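Local coordinates for protein glutathione transferase o1 (Bombyx mori, PDB 3RBT) that probably acts as an Omega-class glutathione transferase, joining glutathione to acceptor compounds and perhaps reducing dehydroascorbate at the expense of glutathione, at residues I18-P21 with L27-Y30; M178-V183 with D212-D217; W182-Y187 with Q228-Y233. All blocks are in the same frame, centred on the assembly; numbering follows the deposited sequence.

Contact 1: I18-P21 with L27-Y30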
loop_
_atom_site.group_PDB
_atom_site.type_symbol
_atom_site.label_atom_id
_atom_site.label_comp_id
_atom_site.label_asym_id
_atom_site.label_seq_id
_atom_site.Cartn_x
_atom_site.Cartn_y
_atom_site.Cartn_z
ATOM N N ILE A 18 -26.017 -0.447 -21.097
ATOM C CA ILE A 18 -26.952 -0.369 -19.983
ATOM C C ILE A 18 -26.283 -0.976 -18.751
ATOM O O ILE A 18 -25.817 -2.116 -18.802
ATOM C CB ILE A 18 -28.261 -1.151 -20.285
ATOM C CG1 ILE A 18 -28.861 -0.716 -21.627
ATOM C CG2 ILE A 18 -29.276 -0.990 -19.147
ATOM C CD1 ILE A 18 -29.703 -1.799 -22.321
ATOM N N PRO A 19 -26.219 -0.216 -17.643
ATOM C CA PRO A 19 -25.611 -0.735 -16.419
ATOM C C PRO A 19 -26.449 -1.833 -15.769
ATOM O O PRO A 19 -27.657 -1.899 -16.000
ATOM C CB PRO A 19 -25.545 0.494 -15.508
ATOM C CG PRO A 19 -26.623 1.377 -15.993
ATOM C CD PRO A 19 -26.664 1.181 -17.480
ATOM N N PRO A 20 -25.804 -2.695 -14.961
ATOM C CA PRO A 20 -26.510 -3.738 -14.218
ATOM C C PRO A 20 -27.413 -3.118 -13.158
ATOM O O PRO A 20 -27.261 -1.929 -12.858
ATOM C CB PRO A 20 -25.369 -4.514 -13.547
ATOM C CG PRO A 20 -24.245 -3.563 -13.479
ATOM C CD PRO A 20 -24.349 -2.753 -14.723
ATOM N N PRO A 21 -28.347 -3.910 -12.591
ATOM C CA PRO A 21 -29.251 -3.371 -11.576
ATOM C C PRO A 21 -28.544 -3.136 -10.242
ATOM O O PRO A 21 -27.373 -3.504 -10.083
ATOM C CB PRO A 21 -30.299 -4.478 -11.429
ATOM C CG PRO A 21 -29.560 -5.723 -11.758
ATOM C CD PRO A 21 -28.607 -5.341 -12.849
ATOM N N LEU A 27 -22.178 -9.559 -3.954
ATOM C CA LEU A 27 -21.223 -8.520 -4.294
ATOM C C LEU A 27 -20.926 -8.635 -5.784
ATOM O O LEU A 27 -21.169 -9.679 -6.384
ATOM C CB LEU A 27 -19.955 -8.684 -3.458
ATOM C CG LEU A 27 -19.771 -7.891 -2.153
ATOM C CD1 LEU A 27 -21.052 -7.660 -1.339
ATOM C CD2 LEU A 27 -18.682 -8.537 -1.292
ATOM N N ARG A 28 -20.427 -7.563 -6.387
ATOM C CA ARG A 28 -20.200 -7.548 -7.832
ATOM C C ARG A 28 -18.766 -7.166 -8.167
ATOM O O ARG A 28 -18.310 -6.079 -7.811
ATOM C CB ARG A 28 -21.165 -6.573 -8.506
ATOM C CG ARG A 28 -21.115 -6.567 -10.035
ATOM C CD ARG A 28 -22.140 -5.579 -10.590
ATOM N NE ARG A 28 -23.518 -6.036 -10.397
ATOM C CZ ARG A 28 -24.559 -5.242 -10.154
ATOM N NH1 ARG A 28 -24.408 -3.926 -10.049
ATOM N NH2 ARG A 28 -25.768 -5.770 -10.007
ATOM N N LEU A 29 -18.066 -8.056 -8.863
ATOM C CA LEU A 29 -16.727 -7.760 -9.338
ATOM C C LEU A 29 -16.720 -7.413 -10.826
ATOM O O LEU A 29 -17.159 -8.215 -11.667
ATOM C CB LEU A 29 -15.773 -8.929 -9.055
ATOM C CG LEU A 29 -14.274 -8.642 -9.272
ATOM C CD1 LEU A 29 -13.728 -7.660 -8.235
ATOM C CD2 LEU A 29 -13.448 -9.932 -9.282
ATOM N N TYR A 30 -16.242 -6.207 -11.129
ATOM C CA TYR A 30 -15.915 -5.800 -12.491
ATOM C C TYR A 30 -14.465 -6.195 -12.767
ATOM O O TYR A 30 -13.538 -5.721 -12.105
ATOM C CB TYR A 30 -16.100 -4.291 -12.678
ATOM C CG TYR A 30 -17.526 -3.800 -12.529
ATOM C CD1 TYR A 30 -18.023 -3.437 -11.281
ATOM C CD2 TYR A 30 -18.366 -3.669 -13.636
ATOM C CE1 TYR A 30 -19.331 -2.978 -11.129
ATOM C CE2 TYR A 30 -19.682 -3.215 -13.494
ATOM C CZ TYR A 30 -20.147 -2.861 -12.229
ATOM O OH TYR A 30 -21.432 -2.401 -12.044
#
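Pro20 and Pro21, in the irregular loop that precedes strand 27-31, meet the ends of Arg28 and Tyr30, which reach out from that strand. The tight part is polar at its heart. The Arg28 guanidinium holds one acceptor end-on with both terminal nitrogens: NH2 lies 2.8 Å from Pro21 O, and NH1 lies 3.0 Å from Pro21 O and almost in line with the C=O bond. The oxygen sits close to the guanidinium plane. Over one face of that plane, Pro20 CB comes 3.6 Å from Arg28 CZ. The neighbouring Pro20 CG stands 3.4 Å from Tyr30 OH. Because Arg28 runs straight through chi2 and bends only at chi3 (-70°), its flat end turns beneath the proline ring. The other side is looser: the exposed Pro21 ring merely skirts the guanidinium, its CD 4.0 Å from Arg28 NH2. Arg28 also forms salt bridges with Glu53 and Glu79 on the flanking strands of this thioredoxin-like domain, and Tyr30 OH is hydrogen-bonded to Glu79. A proline backbone has no N-H to offer the sheet, and here it is a carbonyl that ties the segment to a buried arginine whose positive charge is probably stabilised by the two glutamates.

Contact 2: M178-V183 with D212-D217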
loop_
_atom_site.group_PDB
_atom_site.type_symbol
_atom_site.label_atom_id
_atom_site.label_comp_id
_atom_site.label_asym_id
_atom_site.label_seq_id
_atom_site.Cartn_x
_atom_site.Cartn_y
_atom_site.Cartn_z
ATOM N N MET A 178 -2.786 -13.701 -2.310
ATOM C CA MET A 178 -2.351 -12.426 -2.901
ATOM C C MET A 178 -1.273 -12.635 -3.964
ATOM O O MET A 178 -1.231 -11.938 -4.971
ATOM C CB MET A 178 -1.817 -11.463 -1.825
ATOM C CG MET A 178 -2.887 -10.837 -0.902
ATOM S SD MET A 178 -4.330 -10.165 -1.750
ATOM C CE MET A 178 -3.781 -8.527 -2.158
ATOM N N VAL A 179 -0.419 -13.616 -3.721
ATOM C CA VAL A 179 0.766 -13.885 -4.515
ATOM C C VAL A 179 0.478 -14.865 -5.670
ATOM O O VAL A 179 1.121 -14.804 -6.733
ATOM C CB VAL A 179 1.867 -14.414 -3.546
ATOM C CG1 VAL A 179 2.640 -15.549 -4.096
ATOM C CG2 VAL A 179 2.759 -13.264 -3.050
ATOM N N TRP A 180 -0.508 -15.735 -5.468
ATOM C CA TRP A 180 -0.765 -16.841 -6.388
ATOM C C TRP A 180 -0.992 -16.479 -7.865
ATOM O O TRP A 180 -0.416 -17.134 -8.734
ATOM C CB TRP A 180 -1.897 -17.754 -5.893
ATOM C CG TRP A 180 -2.017 -18.968 -6.774
ATOM C CD1 TRP A 180 -3.036 -19.273 -7.616
ATOM C CD2 TRP A 180 -1.035 -20.003 -6.936
ATOM N NE1 TRP A 180 -2.764 -20.450 -8.286
ATOM C CE2 TRP A 180 -1.536 -20.912 -7.885
ATOM C CE3 TRP A 180 0.228 -20.241 -6.370
ATOM C CZ2 TRP A 180 -0.832 -22.063 -8.266
ATOM C CZ3 TRP A 180 0.933 -21.368 -6.762
ATOM C CH2 TRP A 180 0.403 -22.266 -7.702
ATOM N N PRO A 181 -1.835 -15.467 -8.160
ATOM C CA PRO A 181 -2.136 -15.236 -9.572
ATOM C C PRO A 181 -0.897 -15.137 -10.477
ATOM O O PRO A 181 -0.888 -15.739 -11.546
ATOM C CB PRO A 181 -2.923 -13.917 -9.542
ATOM C CG PRO A 181 -3.631 -13.983 -8.246
ATOM C CD PRO A 181 -2.603 -14.543 -7.303
ATOM N N TRP A 182 0.136 -14.425 -10.036
ATOM C CA TRP A 182 1.360 -14.295 -10.820
ATOM C C TRP A 182 2.157 -15.593 -10.859
ATOM O O TRP A 182 2.693 -15.952 -11.905
ATOM C CB TRP A 182 2.206 -13.107 -10.344
ATOM C CG TRP A 182 1.500 -11.821 -10.659
ATOM C CD1 TRP A 182 1.655 -11.044 -11.784
ATOM C CD2 TRP A 182 0.496 -11.183 -9.866
ATOM N NE1 TRP A 182 0.815 -9.959 -11.724
ATOM C CE2 TRP A 182 0.090 -10.022 -10.560
ATOM C CE3 TRP A 182 -0.096 -11.473 -8.627
ATOM C CZ2 TRP A 182 -0.879 -9.147 -10.052
ATOM C CZ3 TRP A 182 -1.059 -10.608 -8.129
ATOM C CH2 TRP A 182 -1.445 -9.463 -8.844
ATOM N N VAL A 183 2.196 -16.310 -9.736
ATOM C CA VAL A 183 2.875 -17.603 -9.685
ATOM C C VAL A 183 2.252 -18.618 -10.666
ATOM O O VAL A 183 2.966 -19.312 -11.389
ATOM C CB VAL A 183 2.958 -18.152 -8.237
ATOM C CG1 VAL A 183 3.568 -19.550 -8.214
ATOM C CG2 VAL A 183 3.793 -17.215 -7.375
ATOM N N ASP A 212 2.985 -26.606 -5.973
ATOM C CA ASP A 212 2.285 -27.869 -6.216
ATOM C C ASP A 212 1.078 -28.017 -5.301
ATOM O O ASP A 212 -0.003 -28.402 -5.746
ATOM C CB ASP A 212 3.233 -29.062 -6.025
ATOM C CG ASP A 212 4.280 -29.149 -7.110
ATOM O OD1 ASP A 212 4.039 -28.610 -8.214
ATOM O OD2 ASP A 212 5.340 -29.758 -6.865
ATOM N N GLN A 213 1.273 -27.705 -4.024
ATOM C CA GLN A 213 0.197 -27.771 -3.045
ATOM C C GLN A 213 -0.909 -26.754 -3.327
ATOM O O GLN A 213 -2.085 -27.077 -3.212
ATOM C CB GLN A 213 0.751 -27.604 -1.624
ATOM C CG GLN A 213 1.511 -28.832 -1.114
ATOM C CD GLN A 213 0.606 -30.030 -0.910
ATOM O OE1 GLN A 213 -0.437 -29.933 -0.253
ATOM N NE2 GLN A 213 0.997 -31.172 -1.469
ATOM N N MET A 214 -0.527 -25.533 -3.709
ATOM C CA MET A 214 -1.506 -24.508 -4.069
ATOM C C MET A 214 -2.354 -24.962 -5.252
ATOM O O MET A 214 -3.546 -24.701 -5.283
ATOM C CB MET A 214 -0.824 -23.179 -4.408
ATOM C CG MET A 214 -0.291 -22.400 -3.214
ATOM S SD MET A 214 -1.544 -21.778 -2.069
ATOM C CE MET A 214 -2.341 -20.508 -3.063
ATOM N N GLN A 215 -1.744 -25.650 -6.217
ATOM C CA GLN A 215 -2.490 -26.140 -7.386
ATOM C C GLN A 215 -3.628 -27.110 -7.036
ATOM O O GLN A 215 -4.604 -27.226 -7.784
ATOM C CB GLN A 215 -1.549 -26.764 -8.415
ATOM C CG GLN A 215 -0.728 -25.729 -9.189
ATOM C CD GLN A 215 0.271 -26.371 -10.126
ATOM O OE1 GLN A 215 1.474 -26.359 -9.865
ATOM N NE2 GLN A 215 -0.227 -26.961 -11.217
ATOM N N LEU A 216 -3.507 -27.785 -5.894
ATOM C CA LEU A 216 -4.516 -28.741 -5.447
ATOM C C LEU A 216 -5.637 -28.110 -4.623
ATOM O O LEU A 216 -6.659 -28.755 -4.375
ATOM C CB LEU A 216 -3.861 -29.895 -4.671
ATOM C CG LEU A 216 -2.764 -30.692 -5.394
ATOM C CD1 LEU A 216 -2.175 -31.772 -4.487
ATOM C CD2 LEU A 216 -3.291 -31.306 -6.686
ATOM N N ASP A 217 -5.447 -26.852 -4.219
ATOM C CA ASP A 217 -6.417 -26.107 -3.406
ATOM C C ASP A 217 -7.707 -25.871 -4.195
ATOM O O ASP A 217 -7.673 -25.400 -5.336
ATOM C CB ASP A 217 -5.794 -24.773 -2.961
ATOM C CG ASP A 217 -6.547 -24.108 -1.819
ATOM O OD1 ASP A 217 -6.687 -24.717 -0.731
ATOM O OD2 ASP A 217 -6.974 -22.952 -1.996
#
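Helix 174-186 and the last turn of helix 205-216 come closest at Trp180 and Met214, whose CA atoms are 8.0 Å apart, and only side chains bridge the gap. Trp180 carries the first helix's share alone. With CG anti to the backbone N (chi1 -173°), its indole extends toward the other helix and presents the six-membered ring there. Met214 lies over one face of that ring. Its CB is 3.6 Å from the ring centroid and 17° off the normal, a CH-pi contact, and the nearest ring atom is Trp180 CZ3, 3.5 Å from Met214 CB. Bends at both chi2 and chi3 fold the thioether back along the indole, so that Met214 CE ends 4.0 Å from Trp180 CB, near the root of the side chain. Met214 SD, 5.4 Å from the centroid of the six-membered ring of Trp180, makes an oblique Met-aromatic contact. Gln215 comes to the ring's edge instead, its CG 3.8 Å from Trp180 CZ2, and its chain crosses the indole at about a right angle. No hydrogen bond spans the two segments; the one polar atom of the indole, NE1, is satisfied by Glu184 one turn further along its own helix, which should help to fix the ring's rotation. Within helix 174-186, Pro181 has no N-H to give, and the helix is kinked there. Around this buried contact, Trp210 of helix 205-216 meets the indole edge-to-face and Tyr187 packs on both Trp180 and Gln215. Val179 and Trp182 pack on helix 113-138 inside the helical domain, while Pro181 faces helix 36-47 of the thioredoxin-like domain, so helix 174-186 lies between its helical neighbours and the other domain.

Contact 3: W182-Y187 with Q228-Y233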
loop_
_atom_site.group_PDB
_atom_site.type_symbol
_atom_site.label_atom_id
_atom_site.label_comp_id
_atom_site.label_asym_id
_atom_site.label_seq_id
_atom_site.Cartn_x
_atom_site.Cartn_y
_atom_site.Cartn_z
ATOM N N TRP A 182 0.136 -14.425 -10.036
ATOM C CA TRP A 182 1.360 -14.295 -10.820
ATOM C C TRP A 182 2.157 -15.593 -10.859
ATOM O O TRP A 182 2.693 -15.952 -11.905
ATOM C CB TRP A 182 2.206 -13.107 -10.344
ATOM C CG TRP A 182 1.500 -11.821 -10.659
ATOM C CD1 TRP A 182 1.655 -11.044 -11.784
ATOM C CD2 TRP A 182 0.496 -11.183 -9.866
ATOM N NE1 TRP A 182 0.815 -9.959 -11.724
ATOM C CE2 TRP A 182 0.090 -10.022 -10.560
ATOM C CE3 TRP A 182 -0.096 -11.473 -8.627
ATOM C CZ2 TRP A 182 -0.879 -9.147 -10.052
ATOM C CZ3 TRP A 182 -1.059 -10.608 -8.129
ATOM C CH2 TRP A 182 -1.445 -9.463 -8.844
ATOM N N VAL A 183 2.196 -16.310 -9.736
ATOM C CA VAL A 183 2.875 -17.603 -9.685
ATOM C C VAL A 183 2.252 -18.618 -10.666
ATOM O O VAL A 183 2.966 -19.312 -11.389
ATOM C CB VAL A 183 2.958 -18.152 -8.237
ATOM C CG1 VAL A 183 3.568 -19.550 -8.214
ATOM C CG2 VAL A 183 3.793 -17.215 -7.375
ATOM N N GLU A 184 0.924 -18.685 -10.703
ATOM C CA GLU A 184 0.229 -19.596 -11.616
ATOM C C GLU A 184 0.555 -19.284 -13.084
ATOM O O GLU A 184 0.702 -20.196 -13.903
ATOM C CB GLU A 184 -1.273 -19.508 -11.397
ATOM C CG GLU A 184 -2.051 -20.668 -11.961
ATOM C CD GLU A 184 -3.528 -20.494 -11.719
ATOM O OE1 GLU A 184 -4.192 -19.841 -12.559
ATOM O OE2 GLU A 184 -4.018 -20.995 -10.681
ATOM N N ARG A 185 0.651 -17.987 -13.393
ATOM C CA ARG A 185 1.010 -17.516 -14.730
ATOM C C ARG A 185 2.434 -17.891 -15.132
ATOM O O ARG A 185 2.680 -18.179 -16.298
ATOM C CB ARG A 185 0.795 -16.007 -14.857
ATOM C CG ARG A 185 -0.670 -15.648 -15.040
ATOM C CD ARG A 185 -0.978 -14.192 -14.709
ATOM N NE ARG A 185 -2.384 -13.910 -15.003
ATOM C CZ ARG A 185 -3.406 -14.286 -14.234
ATOM N NH1 ARG A 185 -3.192 -14.961 -13.110
ATOM N NH2 ARG A 185 -4.653 -13.997 -14.592
ATOM N N LEU A 186 3.351 -17.920 -14.167
ATOM C CA LEU A 186 4.755 -18.254 -14.445
ATOM C C LEU A 186 4.945 -19.615 -15.101
ATOM O O LEU A 186 5.849 -19.781 -15.920
ATOM C CB LEU A 186 5.619 -18.155 -13.187
ATOM C CG LEU A 186 5.763 -16.755 -12.587
ATOM C CD1 LEU A 186 6.634 -16.788 -11.335
ATOM C CD2 LEU A 186 6.308 -15.756 -13.611
ATOM N N TYR A 187 4.092 -20.580 -14.745
ATOM C CA TYR A 187 4.146 -21.923 -15.334
ATOM C C TYR A 187 4.061 -21.914 -16.872
ATOM O O TYR A 187 4.510 -22.856 -17.517
ATOM C CB TYR A 187 3.056 -22.838 -14.746
ATOM C CG TYR A 187 3.212 -23.169 -13.265
ATOM C CD1 TYR A 187 4.153 -24.103 -12.823
ATOM C CD2 TYR A 187 2.396 -22.569 -12.314
ATOM C CE1 TYR A 187 4.283 -24.412 -11.463
ATOM C CE2 TYR A 187 2.514 -22.868 -10.961
ATOM C CZ TYR A 187 3.459 -23.783 -10.542
ATOM O OH TYR A 187 3.562 -24.069 -9.203
ATOM N N GLN A 228 -0.512 -23.833 -20.839
ATOM C CA GLN A 228 -0.791 -23.647 -22.269
ATOM C C GLN A 228 -1.817 -22.534 -22.504
ATOM O O GLN A 228 -1.640 -21.697 -23.397
ATOM C CB GLN A 228 -1.259 -24.959 -22.920
ATOM C CG GLN A 228 -1.337 -24.916 -24.453
ATOM C CD GLN A 228 0.010 -24.618 -25.111
ATOM O OE1 GLN A 228 0.163 -23.610 -25.802
ATOM N NE2 GLN A 228 0.991 -25.486 -24.884
ATOM N N GLU A 229 -2.873 -22.530 -21.692
ATOM C CA GLU A 229 -3.931 -21.528 -21.803
ATOM C C GLU A 229 -3.385 -20.122 -21.554
ATOM O O GLU A 229 -3.680 -19.203 -22.311
ATOM C CB GLU A 229 -5.108 -21.851 -20.864
ATOM C CG GLU A 229 -5.967 -23.045 -21.334
ATOM C CD GLU A 229 -6.763 -23.693 -20.205
ATOM O OE1 GLU A 229 -6.832 -23.109 -19.104
ATOM O OE2 GLU A 229 -7.320 -24.792 -20.412
ATOM N N TYR A 230 -2.575 -19.962 -20.510
ATOM C CA TYR A 230 -1.914 -18.677 -20.263
ATOM C C TYR A 230 -1.006 -18.285 -21.424
ATOM O O TYR A 230 -0.985 -17.113 -21.826
ATOM C CB TYR A 230 -1.115 -18.701 -18.964
ATOM C CG TYR A 230 -1.949 -18.504 -17.711
ATOM C CD1 TYR A 230 -2.941 -17.521 -17.650
ATOM C CD2 TYR A 230 -1.723 -19.282 -16.579
ATOM C CE1 TYR A 230 -3.700 -17.339 -16.490
ATOM C CE2 TYR A 230 -2.469 -19.104 -15.417
ATOM C CZ TYR A 230 -3.451 -18.137 -15.380
ATOM O OH TYR A 230 -4.187 -17.967 -14.231
ATOM N N PHE A 231 -0.284 -19.274 -21.960
ATOM C CA PHE A 231 0.688 -19.062 -23.040
ATOM C C PHE A 231 0.013 -18.578 -24.321
ATOM O O PHE A 231 0.444 -17.596 -24.920
ATOM C CB PHE A 231 1.505 -20.338 -23.286
ATOM C CG PHE A 231 2.466 -20.250 -24.451
ATOM C CD1 PHE A 231 3.600 -19.438 -24.391
ATOM C CD2 PHE A 231 2.255 -21.015 -25.602
ATOM C CE1 PHE A 231 4.500 -19.373 -25.468
ATOM C CE2 PHE A 231 3.152 -20.956 -26.679
ATOM C CZ PHE A 231 4.276 -20.133 -26.608
ATOM N N ASP A 232 -1.053 -19.266 -24.724
ATOM C CA ASP A 232 -1.832 -18.850 -25.881
ATOM C C ASP A 232 -2.489 -17.483 -25.674
ATOM O O ASP A 232 -2.554 -16.683 -26.609
ATOM C CB ASP A 232 -2.850 -19.930 -26.259
ATOM C CG ASP A 232 -2.195 -21.117 -26.941
ATOM O OD1 ASP A 232 -1.193 -20.896 -27.649
ATOM O OD2 ASP A 232 -2.668 -22.261 -26.771
ATOM N N TYR A 233 -2.949 -17.211 -24.451
ATOM C CA TYR A 233 -3.494 -15.892 -24.129
ATOM C C TYR A 233 -2.458 -14.771 -24.204
ATOM O O TYR A 233 -2.681 -13.760 -24.873
ATOM C CB TYR A 233 -4.160 -15.840 -22.746
ATOM C CG TYR A 233 -4.552 -14.412 -22.411
ATOM C CD1 TYR A 233 -3.737 -13.607 -21.608
ATOM C CD2 TYR A 233 -5.704 -13.844 -22.957
ATOM C CE1 TYR A 233 -4.078 -12.278 -21.333
ATOM C CE2 TYR A 233 -6.056 -12.522 -22.683
ATOM C CZ TYR A 233 -5.237 -11.749 -21.876
ATOM O OH TYR A 233 -5.587 -10.452 -21.617
#
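Glu184, the first residue of helix 174-186 to reach Tyr230 of helix 227-237, does so at the edge of the phenol ring. Its extended chain, CG anti to the backbone N (chi1 -162°), carries OE1 to within 2.5 Å of Tyr230 OH, a short hydrogen bond given by the phenol on the anti side of the carboxylate, 17° out of its plane. His225 N adds a weak bond to the same oxygen. Next in sequence, Arg185 takes one face of the ring: its CG lies 3.7 Å from the ring centroid of Tyr230, in a CH-pi contact. The guanidinium then lies askew to the ring, the planes 39° apart, with Tyr230 CE1 over its centre. A phenylalanine at Tyr230 would keep the ring but would probably leave Glu184 OE1, buried beside it, without its strongest partner. The helices approach to 6.4 Å between Arg185 CA and Tyr230 CA. Besides Pro181 O and Tyr234, the Arg185 nitrogens bond Met34 O and His39, so the contact lies where helices 174-186 and 227-237 meet the thioredoxin-like domain, at the domain interface of the two-domain glutathione transferase fold.

How the contacts relate
Contact 1 belongs to the thioredoxin-like domain and is partly solvent-exposed, whereas contacts 2 and 3 are buried, the latter where the helical domain meets the N-terminal one; the centre of contact 1 lies 28 Å from each of theirs. The segments of contacts 2 and 3 overlap on helix 174-186, but the touching residues differ, Trp180 serving helix 205-216 and Glu184 and Arg185 serving helix 227-237. They touch through Tyr187, whose CE2 is 3.9 Å from Trp180 CH2. Their chemistry diverges: contact 2 is apolar, while contact 3 sets a carboxylate-phenol bond beside ring packing. Contact 1 also has an arginine, but there a proline covers its face and the guanidinium itself bonds across the contact.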